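Local coordinates for putative uncharacterized protein (Staphylococcus aureus subsp. aureus Mu50, PDB 3FYM) that is of unknown function but, as a putative membrane protein with a soluble N-terminal helix-turn-helix domain, probably binds DNA, at residues A[17-22]-A[28-33]; A[35-40]-A[55-60]. All coordinates share one frame; numbering follows the deposited sequence. Where two conformers were deposited one is given.

Contact 1. Residues A[17-22]-A[28-33]; sequences MTLTEL and IKREML. With ZN (zinc ion), chain B.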
# COMPACT_ATOMS: atom_id res chain seq x y z
N MET A 17 -4.39 -13.02 -6.58
CA MET A 17 -3.24 -12.37 -7.15
C MET A 17 -2.00 -12.60 -6.29
O MET A 17 -1.99 -12.40 -5.11
CB MET A 17 -3.53 -10.87 -7.31
CG MET A 17 -2.44 -10.10 -8.03
SD MET A 17 -2.70 -8.32 -8.12
CE MET A 17 -4.14 -8.30 -9.21
N THR A 18 -0.91 -13.01 -6.97
CA THR A 18 0.35 -13.21 -6.21
C THR A 18 1.08 -11.86 -6.09
O THR A 18 0.81 -10.88 -6.79
CB THR A 18 1.24 -14.24 -6.82
OG1 THR A 18 1.52 -13.69 -8.10
CG2 THR A 18 0.67 -15.57 -7.17
N LEU A 19 2.02 -11.82 -5.15
CA LEU A 19 2.94 -10.69 -5.01
C LEU A 19 3.72 -10.44 -6.27
O LEU A 19 3.95 -9.31 -6.63
CB LEU A 19 3.86 -10.86 -3.83
CG LEU A 19 3.20 -10.71 -2.47
CD1 LEU A 19 4.12 -11.29 -1.41
CD2 LEU A 19 2.86 -9.26 -2.18
N THR A 20 4.09 -11.54 -6.95
CA THR A 20 4.80 -11.34 -8.22
C THR A 20 4.02 -10.55 -9.24
O THR A 20 4.45 -9.63 -9.91
CB THR A 20 5.21 -12.73 -8.81
OG1 THR A 20 5.98 -13.44 -7.87
CG2 THR A 20 5.99 -12.54 -10.09
N GLU A 21 2.80 -10.84 -9.48
CA GLU A 21 1.81 -10.22 -10.29
C GLU A 21 1.61 -8.77 -9.83
O GLU A 21 1.61 -7.87 -10.65
CB GLU A 21 0.47 -10.99 -10.30
N LEU A 22 1.46 -8.57 -8.52
CA LEU A 22 1.25 -7.19 -8.06
C LEU A 22 2.46 -6.33 -8.29
O LEU A 22 2.32 -5.15 -8.64
CB LEU A 22 0.83 -7.25 -6.57
CG LEU A 22 0.44 -5.87 -5.99
CD1 LEU A 22 -0.79 -5.27 -6.70
CD2 LEU A 22 0.14 -6.02 -4.52
N ILE A 28 6.28 -1.48 -8.00
CA ILE A 28 6.67 -1.52 -6.63
C ILE A 28 7.26 -2.92 -6.37
O ILE A 28 6.66 -3.96 -6.52
CB ILE A 28 5.55 -1.21 -5.64
CG1 ILE A 28 4.86 0.13 -5.97
CG2 ILE A 28 6.10 -1.18 -4.22
CD1 ILE A 28 3.55 0.33 -5.22
N LYS A 29 8.48 -2.90 -5.83
CA LYS A 29 9.18 -4.15 -5.55
C LYS A 29 8.45 -4.92 -4.47
O LYS A 29 7.91 -4.36 -3.50
CB LYS A 29 10.62 -3.91 -5.11
CG LYS A 29 11.57 -3.62 -6.26
CD LYS A 29 12.99 -3.48 -5.74
CE LYS A 29 14.00 -3.09 -6.83
NZ LYS A 29 14.95 -4.22 -7.02
N ARG A 30 8.50 -6.25 -4.57
CA ARG A 30 7.78 -7.14 -3.65
C ARG A 30 8.15 -6.85 -2.22
O ARG A 30 7.28 -6.93 -1.37
CB ARG A 30 7.87 -8.66 -3.95
CG ARG A 30 9.17 -9.24 -3.71
CD ARG A 30 9.22 -10.67 -4.11
NE ARG A 30 8.29 -11.66 -3.57
CZ ARG A 30 7.34 -12.31 -4.22
NH1 ARG A 30 7.06 -12.03 -5.46
NH2 ARG A 30 6.62 -13.24 -3.55
N GLU A 31 9.42 -6.57 -1.92
CA GLU A 31 9.80 -6.26 -0.54
C GLU A 31 8.93 -5.16 0.01
O GLU A 31 8.50 -5.20 1.17
CB GLU A 31 11.27 -5.86 -0.49
CG GLU A 31 11.74 -5.37 0.85
CD GLU A 31 13.12 -4.77 0.90
OE1 GLU A 31 13.82 -4.81 -0.12
OE2 GLU A 31 13.53 -4.23 1.96
N MET A 32 8.74 -4.11 -0.77
CA MET A 32 8.00 -2.96 -0.34
C MET A 32 6.52 -3.24 -0.26
O MET A 32 5.84 -2.76 0.65
CB MET A 32 8.31 -1.74 -1.22
CG MET A 32 9.79 -1.46 -1.35
SD MET A 32 10.60 -1.30 0.25
CE MET A 32 12.33 -1.44 -0.27
N LEU A 33 5.99 -4.03 -1.20
CA LEU A 33 4.60 -4.46 -1.11
C LEU A 33 4.36 -5.23 0.20
O LEU A 33 3.33 -5.01 0.85
CB LEU A 33 4.21 -5.35 -2.32
CG LEU A 33 4.22 -4.61 -3.67
CD1 LEU A 33 4.08 -5.59 -4.83
CD2 LEU A 33 3.12 -3.56 -3.76
ZN ZN B . 12.78 -3.97 3.70
O HOH W 1 13.56 -2.17 4.07
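Arg30 reaches over the start of helix 19-26 and lays its guanidinium across Leu19, roughly perpendicular to it. Leu19 CB sits under one face of the flat group, 3.7 Å from Arg30 NH2, and displaced toward its rim. The arm starts with CG wedged between N and C (chi1 70°) and bends at chi3 (-56°), a path that carries NH1 on to Thr20. There Arg30 NH1 donates to Thr20 OG1 at 3.0 Å; the N-H...O angle of 138° makes the bond clearly bent, and the oxygen also sits a little off the guanidinium plane. Helices 19-26 and 30-37, joined by a short turn, probably form the helix-turn-helix unit itself, the second in the place of the recognition helix. Beneath the polar outer layer their leucines form an apolar inner one. Leu19 and Leu33 run past each other in opposite directions, Leu19 CD2 lying 4.1 Å from Leu33 CB. Deeper, Leu33 slants across Leu22, its CD1 3.8 Å from Leu22 CG, and both leucines continue on to Tyr57 of helix 50-60. Thr18 N-caps helix 19-26 through a long, weak bond from Glu21 N, while Glu31, outside this packing, stretches out its chain and binds the zinc ion through OE2 at 1.9 Å.

Contact 2. Residues A[35-40]-A[55-60]; sequences HIENNE and RKYASV. With ZN (zinc ion), chain B.
Glu37 and Tyr57 meet through a single short hydrogen bond, in which Tyr57 OH donates to Glu37 OE2 at 2.6 Å. The side chains meet almost squarely, and the carboxylate plane is turned 48° from the ring. The oxygen lies at the ring's edge, near its plane, and is itself approached on its anti side, with the hydroxyl 21° out of the carboxylate plane. Tyr57 CG stands anti to the backbone N (chi1 -172°), directing the ring toward helix 30-37. Beyond the bond there is little packing: Glu37 CG lies 3.9 Å from Tyr57 CE2. Among ionic interactions, Arg12 of helix 4-14 forms a salt bridge with the same Glu37 OE2, bringing a third helix to the junction. Backbone bonds close helix 30-37 in a Schellman motif, with Glu40 N bound to His35 O at 2.8 Å, Asn39 N to Ile36 O, and Asn39 at positive phi. This turn brings Glu40 back beside His35, whose ND1 donates to Glu40 OE1 at 2.8 Å in a nearly straight bond, the acceptor in the imidazole plane and met on its anti side. Metal coordination uses the other ring nitrogen: His35 NE2 binds the zinc ion at 2.0 Å. Within the buried core of this helix-turn-helix domain, Glu37 OE2 is thus met by both a phenol and an arginine, a pairing expected to favour the ionised carboxylate.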
# COMPACT_ATOMS: atom_id res chain seq x y z
N HIS A 35 6.13 -4.95 2.96
CA HIS A 35 6.14 -3.95 4.04
C HIS A 35 4.79 -3.24 4.14
O HIS A 35 4.27 -3.09 5.26
CB HIS A 35 7.26 -2.95 3.89
CG HIS A 35 8.64 -3.48 4.08
ND1 HIS A 35 8.96 -4.37 5.09
CD2 HIS A 35 9.79 -3.24 3.47
CE1 HIS A 35 10.26 -4.63 5.01
NE2 HIS A 35 10.84 -3.95 4.03
N ILE A 36 4.22 -2.83 3.02
CA ILE A 36 2.89 -2.17 3.13
C ILE A 36 1.85 -3.09 3.70
O ILE A 36 1.06 -2.68 4.55
CB ILE A 36 2.50 -1.64 1.74
CG1 ILE A 36 3.55 -0.64 1.28
CG2 ILE A 36 1.08 -1.07 1.76
CD1 ILE A 36 3.60 -0.34 -0.17
N GLU A 37 1.82 -4.37 3.28
CA GLU A 37 0.80 -5.31 3.76
C GLU A 37 0.89 -5.49 5.28
O GLU A 37 -0.10 -5.83 5.90
CB GLU A 37 0.91 -6.68 3.06
CG GLU A 37 0.52 -6.59 1.60
CD GLU A 37 0.51 -7.90 0.84
OE1 GLU A 37 1.00 -8.93 1.34
OE2 GLU A 37 0.01 -7.87 -0.31
N ASN A 38 2.11 -5.30 5.80
CA ASN A 38 2.38 -5.47 7.22
C ASN A 38 2.44 -4.15 7.97
O ASN A 38 2.83 -4.14 9.16
CB ASN A 38 3.65 -6.32 7.40
CG ASN A 38 3.30 -7.73 6.92
OD1 ASN A 38 3.56 -8.13 5.76
ND2 ASN A 38 2.60 -8.52 7.68
N ASN A 39 2.05 -3.05 7.35
CA ASN A 39 2.10 -1.72 7.99
C ASN A 39 3.51 -1.36 8.47
O ASN A 39 3.69 -0.58 9.40
CB ASN A 39 1.06 -1.54 9.10
CG ASN A 39 -0.33 -1.13 8.60
OD1 ASN A 39 -0.86 -1.75 7.69
ND2 ASN A 39 -0.93 -0.15 9.23
N GLU A 40 4.52 -1.88 7.79
CA GLU A 40 5.92 -1.64 8.12
C GLU A 40 6.45 -0.42 7.39
O GLU A 40 7.45 -0.46 6.64
CB GLU A 40 6.76 -2.88 7.79
CG GLU A 40 6.43 -4.08 8.68
CD GLU A 40 6.96 -5.40 8.19
OE1 GLU A 40 7.34 -5.55 7.02
OE2 GLU A 40 6.96 -6.36 9.02
N ARG A 55 -1.72 3.94 -2.76
CA ARG A 55 -2.58 4.38 -3.86
C ARG A 55 -2.42 3.51 -5.10
O ARG A 55 -3.41 3.11 -5.72
CB ARG A 55 -2.28 5.85 -4.18
CG ARG A 55 -3.06 6.46 -5.26
CD ARG A 55 -2.73 7.96 -5.44
NE ARG A 55 -3.02 8.69 -4.17
CZ ARG A 55 -4.25 9.04 -3.80
NH1 ARG A 55 -4.42 9.62 -2.66
NH2 ARG A 55 -5.28 8.79 -4.57
N LYS A 56 -1.18 3.21 -5.46
CA LYS A 56 -0.97 2.41 -6.65
C LYS A 56 -1.46 0.99 -6.43
O LYS A 56 -2.08 0.39 -7.31
CB LYS A 56 0.52 2.45 -7.02
CG LYS A 56 0.79 1.73 -8.32
CD LYS A 56 0.04 2.30 -9.50
CE LYS A 56 0.40 1.63 -10.81
NZ LYS A 56 -0.18 2.41 -11.95
N TYR A 57 -1.17 0.41 -5.26
CA TYR A 57 -1.68 -0.91 -4.90
C TYR A 57 -3.20 -0.92 -5.03
O TYR A 57 -3.80 -1.76 -5.71
CB TYR A 57 -1.12 -1.28 -3.55
CG TYR A 57 -1.32 -2.65 -3.00
CD1 TYR A 57 -2.40 -3.49 -3.30
CD2 TYR A 57 -0.41 -3.15 -2.08
CE1 TYR A 57 -2.57 -4.71 -2.76
CE2 TYR A 57 -0.56 -4.41 -1.50
CZ TYR A 57 -1.63 -5.19 -1.83
OH TYR A 57 -1.85 -6.43 -1.33
N ALA A 58 -3.84 0.01 -4.30
CA ALA A 58 -5.30 0.08 -4.28
C ALA A 58 -5.86 0.15 -5.68
O ALA A 58 -6.83 -0.52 -6.04
CB ALA A 58 -5.75 1.26 -3.43
N SER A 59 -5.29 1.02 -6.52
CA SER A 59 -5.85 1.18 -7.86
C SER A 59 -5.75 -0.10 -8.64
O SER A 59 -6.70 -0.49 -9.33
CB SER A 59 -5.15 2.36 -8.55
OG SER A 59 -3.85 2.00 -8.97
N VAL A 60 -4.64 -0.86 -8.55
CA VAL A 60 -4.52 -2.11 -9.26
C VAL A 60 -5.55 -3.14 -8.82
O VAL A 60 -6.03 -3.94 -9.66
CB VAL A 60 -3.07 -2.67 -9.10
CG1 VAL A 60 -2.99 -4.13 -9.53
CG2 VAL A 60 -2.14 -1.81 -9.93
ZN ZN B . 12.78 -3.97 3.70
O HOH W 1 13.56 -2.17 4.07

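Contact 1 and contact 2 share helix 30-37, and their centres lie about 9 Å apart. In sequence the first closes before the second opens, but in space they merge into one core: Leu22 CD2 packs 3.3 Å from Tyr57 CZ, and Leu33 CD2 comes within 3.9 Å of Tyr57 CD2. Leu19 CD2, at 3.7 Å from Glu37 OE2, brings the apolar layer of contact 1 up to the polar junction of contact 2. The zinc ion supplies a second link, since Glu31 from 28-33 and His35 from 35-40, one helical turn apart, both bind it, together with a water. One helix thereby serves core packing and metal binding at once.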